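Beta-xylosidase (Uncultured organism, PDB 4MLG) probably hydrolyses xylo-oligosaccharides to release xylose, as a beta-xylosidase of glycosyl hydrolase family 43 built as a beta-propeller. Local coordinates at residues S237-I246 and W271-E279; G262-G270 and S315-A323. All blocks are in the same frame, centred on the assembly; numbering follows the deposited sequence.

Interaction 1. Residues S237-I246 and W271-E279; sequences SYSTGDTHLI and WTTHHSIVE. With CA (calcium ion), chain M; SO4 (sulfate ion), chain N.
His244 turns the edge of its imidazole toward one face of the Trp271 indole, an edge-to-face pair with ring planes 67° apart and NE2 of the histidine 3.6 Å from CD1 of the tryptophan. Gly241 O lies over that same indole face and over the centre of the imidazole, while water 1 donates to both Gly241 O and Trp271 O. With an alanine in place of Trp271, His244 would probably lose the face its edge meets and its ring would be freer to turn.

Farther along, the His275 ring has CG2 of Ile246 above one face, 3.7 Å from the centroid in a CH-pi contact. At its edge, His275 NE2 shares a 2.5 Å hydrogen bond with Ser237 OG. That ring reaches across because CG stands between the backbone N and the carbonyl carbon (chi1 74°).

These residues join adjacent blades of the propeller, near its central calcium ion. His274, whose side chain starts away from residues 237-246, binds the ion through NE2 at 2.8 Å, and Asp85 supplies another ligand.

Between the two ring clusters, Thr273 sets OG1 3.3 Å from CG1 of Ile246. Thr273 O takes a weak bond from Ser239 OG, which also accepts from Gly241 N in an ST turn.

Interaction 2. Residues G262-G270 and S315-A323; sequences GVILTPVVG and SIQPIKGTA
Ile319 lies beside Leu265 in a single backbone bridge whose two hydrogen bonds both belong to the isoleucine. Its N donates to Ile264 O (2.6 Å), and its carbonyl O receives Thr266 N (3.2 Å) in a bond that is nearly straight at the hydrogen, 165°. Accepting and donating on the two flanks of Leu265 is the pattern of a parallel bridge, and the two backbones do run in similar directions here.

The buried side is apolar. Ile264 and Ile316 cross obliquely and bring their CD1 methyls to 3.8 Å of each other; both chains are extended to their ends (chi2 -176° and 177°), which carries the end methyls to one another, and Leu308 touches both side chains. Beside them Leu265 CD1 packs 4.0 Å from Ile319 CG2, while Leu286 covers both Ile264 and Ile319. Gly321 fits closely too: its CA comes 3.3 Å from Pro267 O, where a side chain pointing at residues 266-267 would collide with their carbonyls. The modelled approach of Thr266 OG1 to Gly321 N is too short to be trusted in detail.

Toward solvent the contact continues as small patches. Lys320 starts away from residues 262-270, yet its backbone C and the CD of its side chain both lie by Thr266 OG1, CD at 3.6 Å. Val269 CG2 rests on Thr322 CG2 at 3.6 Å, while the hydroxyl of that threonine bonds to Asp290. Ala323 CB lies by Pro267 O and Val268 C, and the exposed Pro318 lays CB near Val263 O.

Ile264 and Leu265 together face Ile246 as a classic beta bulge, where strand 258-265 turns a corner. The C-terminal tail thus lies along the bulged end of one blade's outer strand and the linker to the next blade, within the five-bladed propeller fold of family 43.

Interaction 1 lies deep in the fold, close to the metal, and interaction 2 nearer the rim, partly open to solvent. They meet at residues 246 and 264-265: Ile246 shares probable backbone hydrogen bonds with Ile264 and Leu265, and Leu265 CD2 also packs on Thr273 OG1. Since residues 262-270 run straight on into 271-279, one continuous passage of chain contributes to both contacts. Their chemistry follows their place. Near the axis, aromatic rings and hydroxyls join two blades, mainly through side chains and bridging waters, whereas farther out a backbone bridge and aliphatic side chains attach the tail, with exposed residues such as Lys320 and Pro318 along its outer side.

Interaction 1. Residues S237-I246 and W271-E279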
loop_
_atom_site.group_PDB
_atom_site.type_symbol
_atom_site.label_atom_id
_atom_site.label_comp_id
_atom_site.label_asym_id
_atom_site.label_seq_id
_atom_site.Cartn_x
_atom_site.Cartn_y
_atom_site.Cartn_z
ATOM N N SER A 237 19.384 -7.782 18.333
ATOM C CA SER A 237 19.698 -9.040 17.672
ATOM C C SER A 237 18.826 -9.227 16.433
ATOM O O SER A 237 17.770 -8.603 16.307
ATOM C CB SER A 237 19.531 -10.212 18.638
ATOM O OG SER A 237 18.226 -10.239 19.189
ATOM N N TYR A 238 19.276 -10.087 15.523
ATOM C CA TYR A 238 18.616 -10.246 14.232
ATOM C C TYR A 238 19.090 -11.493 13.495
ATOM O O TYR A 238 20.050 -12.143 13.910
ATOM C CB TYR A 238 18.861 -9.011 13.360
ATOM C CG TYR A 238 20.326 -8.696 13.138
ATOM C CD1 TYR A 238 20.980 -9.116 11.986
ATOM C CD2 TYR A 238 21.053 -7.977 14.078
ATOM C CE1 TYR A 238 22.316 -8.831 11.780
ATOM C CE2 TYR A 238 22.389 -7.689 13.880
ATOM C CZ TYR A 238 23.014 -8.118 12.730
ATOM O OH TYR A 238 24.344 -7.831 12.530
ATOM N N SER A 239 18.412 -11.815 12.397
ATOM C CA SER A 239 18.786 -12.945 11.551
ATOM C C SER A 239 19.532 -12.465 10.309
ATOM O O SER A 239 19.253 -11.387 9.787
ATOM C CB SER A 239 17.546 -13.738 11.134
ATOM O OG SER A 239 17.854 -14.686 10.127
ATOM N N THR A 240 20.479 -13.272 9.838
ATOM C CA THR A 240 21.285 -12.904 8.681
ATOM C C THR A 240 20.870 -13.667 7.425
ATOM O O THR A 240 21.539 -13.587 6.395
ATOM C CB THR A 240 22.783 -13.136 8.937
ATOM O OG1 THR A 240 23.024 -14.535 9.137
ATOM C CG2 THR A 240 23.244 -12.360 10.161
ATOM N N GLY A 241 19.772 -14.409 7.520
ATOM C CA GLY A 241 19.180 -15.059 6.364
ATOM C C GLY A 241 20.001 -16.156 5.709
ATOM O O GLY A 241 20.053 -17.284 6.200
ATOM N N ASP A 242 20.640 -15.821 4.592
ATOM C CA ASP A 242 21.337 -16.811 3.775
ATOM C C ASP A 242 22.645 -17.315 4.383
ATOM O O ASP A 242 23.312 -18.172 3.803
ATOM C CB ASP A 242 21.577 -16.272 2.362
ATOM C CG ASP A 242 22.397 -14.999 2.354
ATOM O OD1 ASP A 242 22.390 -14.278 3.374
ATOM O OD2 ASP A 242 23.045 -14.717 1.323
ATOM N N THR A 243 23.014 -16.783 5.544
ATOM C CA THR A 243 24.155 -17.309 6.286
ATOM C C THR A 243 23.680 -17.993 7.564
ATOM O O THR A 243 24.482 -18.526 8.330
ATOM C CB THR A 243 25.198 -16.223 6.606
ATOM O OG1 THR A 243 24.547 -15.077 7.163
ATOM C CG2 THR A 243 25.942 -15.815 5.343
ATOM N N HIS A 244 22.366 -17.965 7.778
ATOM C CA HIS A 244 21.713 -18.732 8.839
ATOM C C HIS A 244 22.227 -18.411 10.244
ATOM O O HIS A 244 22.348 -19.301 11.083
ATOM C CB HIS A 244 21.845 -20.237 8.565
ATOM C CG HIS A 244 21.566 -20.621 7.144
ATOM N ND1 HIS A 244 22.478 -20.431 6.128
ATOM C CD2 HIS A 244 20.479 -21.190 6.571
ATOM C CE1 HIS A 244 21.963 -20.861 4.990
ATOM N NE2 HIS A 244 20.751 -21.327 5.231
ATOM N N LEU A 245 22.518 -17.139 10.501
ATOM C CA LEU A 245 23.046 -16.729 11.798
ATOM C C LEU A 245 22.080 -15.824 12.550
ATOM O O LEU A 245 21.313 -15.076 11.943
ATOM C CB LEU A 245 24.374 -15.990 11.629
ATOM C CG LEU A 245 25.490 -16.670 10.843
ATOM C CD1 LEU A 245 26.616 -15.685 10.586
ATOM C CD2 LEU A 245 26.002 -17.884 11.591
ATOM N N ILE A 246 22.126 -15.897 13.875
ATOM C CA ILE A 246 21.472 -14.906 14.717
ATOM C C ILE A 246 22.554 -14.067 15.389
ATOM O O ILE A 246 23.163 -14.492 16.372
ATOM C CB ILE A 246 20.566 -15.551 15.783
ATOM C CG1 ILE A 246 19.407 -16.295 15.118
ATOM C CG2 ILE A 246 20.013 -14.493 16.733
ATOM C CD1 ILE A 246 18.405 -15.382 14.438
ATOM N N TRP A 271 16.422 -23.606 6.720
ATOM C CA TRP A 271 17.008 -22.421 6.107
ATOM C C TRP A 271 16.828 -21.191 6.988
ATOM O O TRP A 271 17.700 -20.327 7.053
ATOM C CB TRP A 271 16.384 -22.174 4.732
ATOM C CG TRP A 271 17.165 -21.232 3.867
ATOM C CD1 TRP A 271 18.061 -21.566 2.894
ATOM C CD2 TRP A 271 17.118 -19.798 3.892
ATOM N NE1 TRP A 271 18.575 -20.432 2.312
ATOM C CE2 TRP A 271 18.012 -19.334 2.908
ATOM C CE3 TRP A 271 16.406 -18.864 4.652
ATOM C CZ2 TRP A 271 18.214 -17.978 2.662
ATOM C CZ3 TRP A 271 16.610 -17.517 4.408
ATOM C CH2 TRP A 271 17.506 -17.086 3.423
ATOM N N THR A 272 15.690 -21.114 7.669
ATOM C CA THR A 272 15.364 -19.933 8.457
ATOM C C THR A 272 15.769 -20.075 9.918
ATOM O O THR A 272 15.755 -21.169 10.478
ATOM C CB THR A 272 13.859 -19.621 8.398
ATOM O OG1 THR A 272 13.131 -20.651 9.075
ATOM C CG2 THR A 272 13.390 -19.537 6.956
ATOM N N THR A 273 16.136 -18.952 10.525
ATOM C CA THR A 273 16.377 -18.897 11.960
ATOM C C THR A 273 15.746 -17.627 12.535
ATOM O O THR A 273 15.963 -16.525 12.033
ATOM C CB THR A 273 17.884 -18.995 12.304
ATOM O OG1 THR A 273 18.063 -18.921 13.723
ATOM C CG2 THR A 273 18.684 -17.887 11.626
ATOM N N HIS A 274 14.934 -17.796 13.572
ATOM C CA HIS A 274 14.196 -16.683 14.159
ATOM C C HIS A 274 14.196 -16.836 15.670
ATOM O O HIS A 274 14.255 -17.953 16.178
ATOM C CB HIS A 274 12.762 -16.669 13.636
ATOM C CG HIS A 274 12.135 -15.311 13.622
ATOM N ND1 HIS A 274 11.866 -14.630 12.455
ATOM C CD2 HIS A 274 11.725 -14.508 14.631
ATOM C CE1 HIS A 274 11.315 -13.465 12.745
ATOM N NE2 HIS A 274 11.220 -13.365 14.059
ATOM N N HIS A 275 14.118 -15.722 16.393
ATOM C CA HIS A 275 14.330 -15.770 17.834
ATOM C C HIS A 275 13.624 -14.675 18.626
ATOM O O HIS A 275 12.948 -13.810 18.068
ATOM C CB HIS A 275 15.819 -15.651 18.124
ATOM C CG HIS A 275 16.342 -14.264 17.936
ATOM N ND1 HIS A 275 16.382 -13.649 16.703
ATOM C CD2 HIS A 275 16.815 -13.359 18.824
ATOM C CE1 HIS A 275 16.872 -12.431 16.837
ATOM N NE2 HIS A 275 17.142 -12.229 18.115
ATOM N N SER A 276 13.817 -14.731 19.941
ATOM C CA SER A 276 13.385 -13.691 20.868
ATOM C C SER A 276 14.072 -13.922 22.210
ATOM O O SER A 276 14.077 -15.041 22.726
ATOM C CB SER A 276 11.866 -13.705 21.045
ATOM O OG SER A 276 11.433 -14.907 21.657
ATOM N N ILE A 277 14.654 -12.866 22.769
ATOM C CA ILE A 277 15.393 -12.970 24.024
ATOM C C ILE A 277 14.628 -12.326 25.180
ATOM O O ILE A 277 14.163 -11.192 25.071
ATOM C CB ILE A 277 16.784 -12.322 23.905
ATOM C CG1 ILE A 277 17.530 -12.889 22.695
ATOM C CG2 ILE A 277 17.582 -12.531 25.181
ATOM C CD1 ILE A 277 18.905 -12.306 22.494
ATOM N N VAL A 278 14.506 -13.055 26.285
ATOM C CA VAL A 278 13.741 -12.582 27.433
ATOM C C VAL A 278 14.267 -13.202 28.728
ATOM O O VAL A 278 14.754 -14.333 28.731
ATOM C CB VAL A 278 12.233 -12.895 27.261
ATOM C CG1 VAL A 278 11.994 -14.398 27.256
ATOM C CG2 VAL A 278 11.405 -12.218 28.343
ATOM N N GLU A 279 14.188 -12.450 29.821
ATOM C CA GLU A 279 14.596 -12.950 31.129
ATOM C C GLU A 279 13.391 -13.494 31.887
ATOM O O GLU A 279 12.358 -12.831 31.983
ATOM C CB GLU A 279 15.263 -11.837 31.943
ATOM C CG GLU A 279 15.742 -12.273 33.322
ATOM C CD GLU A 279 16.322 -11.125 34.129
ATOM O OE1 GLU A 279 15.977 -9.960 33.841
ATOM O OE2 GLU A 279 17.124 -11.387 35.052
HETATM CA CA CA M . 10.372 -11.547 15.999
HETATM S S SO4 N . 9.636 -15.174 8.379
HETATM O O1 SO4 N . 8.751 -16.225 8.872
HETATM O O2 SO4 N . 10.636 -14.859 9.394
HETATM O O3 SO4 N . 10.301 -15.630 7.161
HETATM O O4 SO4 N . 8.849 -13.978 8.095
HETATM O O HOH W 1 18.046 -17.744 7.971
HETATM O O HOH W 2 21.039 -19.624 13.283
#

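Interaction 2. Residues G262-G270 and S315-A323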
loop_
_atom_site.group_PDB
_atom_site.type_symbol
_atom_site.label_atom_id
_atom_site.label_comp_id
_atom_site.label_asym_id
_atom_site.label_seq_id
_atom_site.Cartn_x
_atom_site.Cartn_y
_atom_site.Cartn_z
ATOM N N GLY A 262 28.843 -9.959 17.763
ATOM C CA GLY A 262 29.144 -11.346 17.466
ATOM C C GLY A 262 27.954 -12.182 17.037
ATOM O O GLY A 262 26.986 -11.671 16.472
ATOM N N VAL A 263 28.035 -13.480 17.309
ATOM C CA VAL A 263 26.999 -14.423 16.909
ATOM C C VAL A 263 26.344 -15.058 18.130
ATOM O O VAL A 263 27.030 -15.575 19.011
ATOM C CB VAL A 263 27.582 -15.538 16.013
ATOM C CG1 VAL A 263 26.514 -16.570 15.667
ATOM C CG2 VAL A 263 28.189 -14.944 14.751
ATOM N N ILE A 264 25.017 -15.015 18.185
ATOM C CA ILE A 264 24.283 -15.659 19.267
ATOM C C ILE A 264 24.002 -17.117 18.925
ATOM O O ILE A 264 24.174 -18.006 19.760
ATOM C CB ILE A 264 22.945 -14.949 19.557
ATOM C CG1 ILE A 264 23.175 -13.477 19.897
ATOM C CG2 ILE A 264 22.204 -15.636 20.693
ATOM C CD1 ILE A 264 21.910 -12.745 20.297
ATOM N N LEU A 265 23.575 -17.357 17.688
ATOM C CA LEU A 265 23.185 -18.695 17.259
ATOM C C LEU A 265 23.807 -19.092 15.921
ATOM O O LEU A 265 23.639 -18.403 14.915
ATOM C CB LEU A 265 21.660 -18.797 17.174
ATOM C CG LEU A 265 21.084 -20.196 16.952
ATOM C CD1 LEU A 265 21.392 -21.085 18.146
ATOM C CD2 LEU A 265 19.586 -20.131 16.696
ATOM N N THR A 266 24.527 -20.211 15.924
ATOM C CA THR A 266 25.082 -20.797 14.707
ATOM C C THR A 266 23.943 -21.423 13.894
ATOM O O THR A 266 22.852 -21.616 14.433
ATOM C CB THR A 266 26.141 -21.862 15.057
ATOM O OG1 THR A 266 25.545 -22.888 15.860
ATOM C CG2 THR A 266 27.296 -21.233 15.821
ATOM N N PRO A 267 24.179 -21.724 12.599
ATOM C CA PRO A 267 23.133 -22.303 11.746
ATOM C C PRO A 267 22.391 -23.489 12.357
ATOM O O PRO A 267 22.995 -24.322 13.030
ATOM C CB PRO A 267 23.914 -22.754 10.513
ATOM C CG PRO A 267 24.999 -21.755 10.400
ATOM C CD PRO A 267 25.390 -21.405 11.817
ATOM N N VAL A 268 21.084 -23.548 12.117
ATOM C CA VAL A 268 20.248 -24.624 12.632
ATOM C C VAL A 268 19.672 -25.451 11.489
ATOM O O VAL A 268 19.811 -25.089 10.319
ATOM C CB VAL A 268 19.081 -24.077 13.474
ATOM C CG1 VAL A 268 19.604 -23.271 14.653
ATOM C CG2 VAL A 268 18.159 -23.230 12.609
ATOM N N VAL A 269 19.026 -26.562 11.828
ATOM C CA VAL A 269 18.357 -27.378 10.825
ATOM C C VAL A 269 17.192 -26.598 10.229
ATOM O O VAL A 269 16.226 -26.275 10.922
ATOM C CB VAL A 269 17.850 -28.708 11.407
ATOM C CG1 VAL A 269 16.967 -29.428 10.399
ATOM C CG2 VAL A 269 19.022 -29.584 11.813
ATOM N N GLY A 270 17.293 -26.293 8.941
ATOM C CA GLY A 270 16.315 -25.456 8.276
ATOM C C GLY A 270 16.974 -24.184 7.781
ATOM O O GLY A 270 17.967 -23.733 8.349
ATOM N N SER A 315 29.317 -9.303 26.662
ATOM C CA SER A 315 29.114 -10.130 25.477
ATOM C C SER A 315 28.232 -11.344 25.772
ATOM O O SER A 315 28.092 -11.757 26.925
ATOM C CB SER A 315 30.459 -10.581 24.902
ATOM O OG SER A 315 31.174 -11.376 25.832
ATOM N N ILE A 316 27.639 -11.906 24.723
ATOM C CA ILE A 316 26.772 -13.072 24.857
ATOM C C ILE A 316 27.510 -14.344 24.449
ATOM O O ILE A 316 28.127 -14.396 23.385
ATOM C CB ILE A 316 25.507 -12.931 23.984
ATOM C CG1 ILE A 316 24.826 -11.585 24.234
ATOM C CG2 ILE A 316 24.540 -14.077 24.246
ATOM C CD1 ILE A 316 23.616 -11.341 23.353
ATOM N N GLN A 317 27.447 -15.367 25.298
ATOM C CA GLN A 317 28.056 -16.654 24.979
ATOM C C GLN A 317 27.323 -17.307 23.811
ATOM O O GLN A 317 26.121 -17.559 23.892
ATOM C CB GLN A 317 28.049 -17.582 26.198
ATOM C CG GLN A 317 28.932 -17.114 27.346
ATOM C CD GLN A 317 28.910 -18.065 28.529
ATOM O OE1 GLN A 317 28.112 -19.002 28.575
ATOM N NE2 GLN A 317 29.791 -17.826 29.494
ATOM N N PRO A 318 28.051 -17.579 22.716
ATOM C CA PRO A 318 27.463 -18.150 21.500
ATOM C C PRO A 318 26.791 -19.497 21.756
ATOM O O PRO A 318 27.323 -20.316 22.502
ATOM C CB PRO A 318 28.670 -18.317 20.570
ATOM C CG PRO A 318 29.857 -18.321 21.469
ATOM C CD PRO A 318 29.507 -17.401 22.593
ATOM N N ILE A 319 25.628 -19.708 21.148
ATOM C CA ILE A 319 24.895 -20.961 21.300
ATOM C C ILE A 319 24.954 -21.778 20.011
ATOM O O ILE A 319 24.768 -21.245 18.916
ATOM C CB ILE A 319 23.427 -20.713 21.700
ATOM C CG1 ILE A 319 23.357 -19.969 23.036
ATOM C CG2 ILE A 319 22.665 -22.024 21.791
ATOM C CD1 ILE A 319 21.948 -19.714 23.518
ATOM N N LYS A 320 25.221 -23.073 20.147
ATOM C CA LYS A 320 25.358 -23.952 18.993
ATOM C C LYS A 320 24.005 -24.280 18.362
ATOM O O LYS A 320 23.094 -24.765 19.034
ATOM C CB LYS A 320 26.079 -25.240 19.397
ATOM C CG LYS A 320 26.540 -26.101 18.228
ATOM C CD LYS A 320 27.619 -25.402 17.412
ATOM C CE LYS A 320 28.321 -26.370 16.465
ATOM N NZ LYS A 320 27.383 -27.010 15.501
ATOM N N GLY A 321 23.880 -24.000 17.069
ATOM C CA GLY A 321 22.709 -24.406 16.316
ATOM C C GLY A 321 22.793 -25.890 16.024
ATOM O O GLY A 321 23.871 -26.478 16.107
ATOM N N THR A 322 21.661 -26.497 15.683
ATOM C CA THR A 322 21.606 -27.940 15.470
ATOM C C THR A 322 22.521 -28.388 14.331
ATOM O O THR A 322 23.243 -29.377 14.459
ATOM C CB THR A 322 20.172 -28.421 15.185
ATOM O OG1 THR A 322 19.275 -27.859 16.152
ATOM C CG2 THR A 322 20.098 -29.938 15.255
ATOM N N ALA A 323 22.489 -27.655 13.224
ATOM C CA ALA A 323 23.325 -27.973 12.072
ATOM C C ALA A 323 24.793 -27.664 12.354
ATOM O O ALA A 323 25.588 -28.568 12.612
ATOM C CB ALA A 323 22.848 -27.214 10.844
#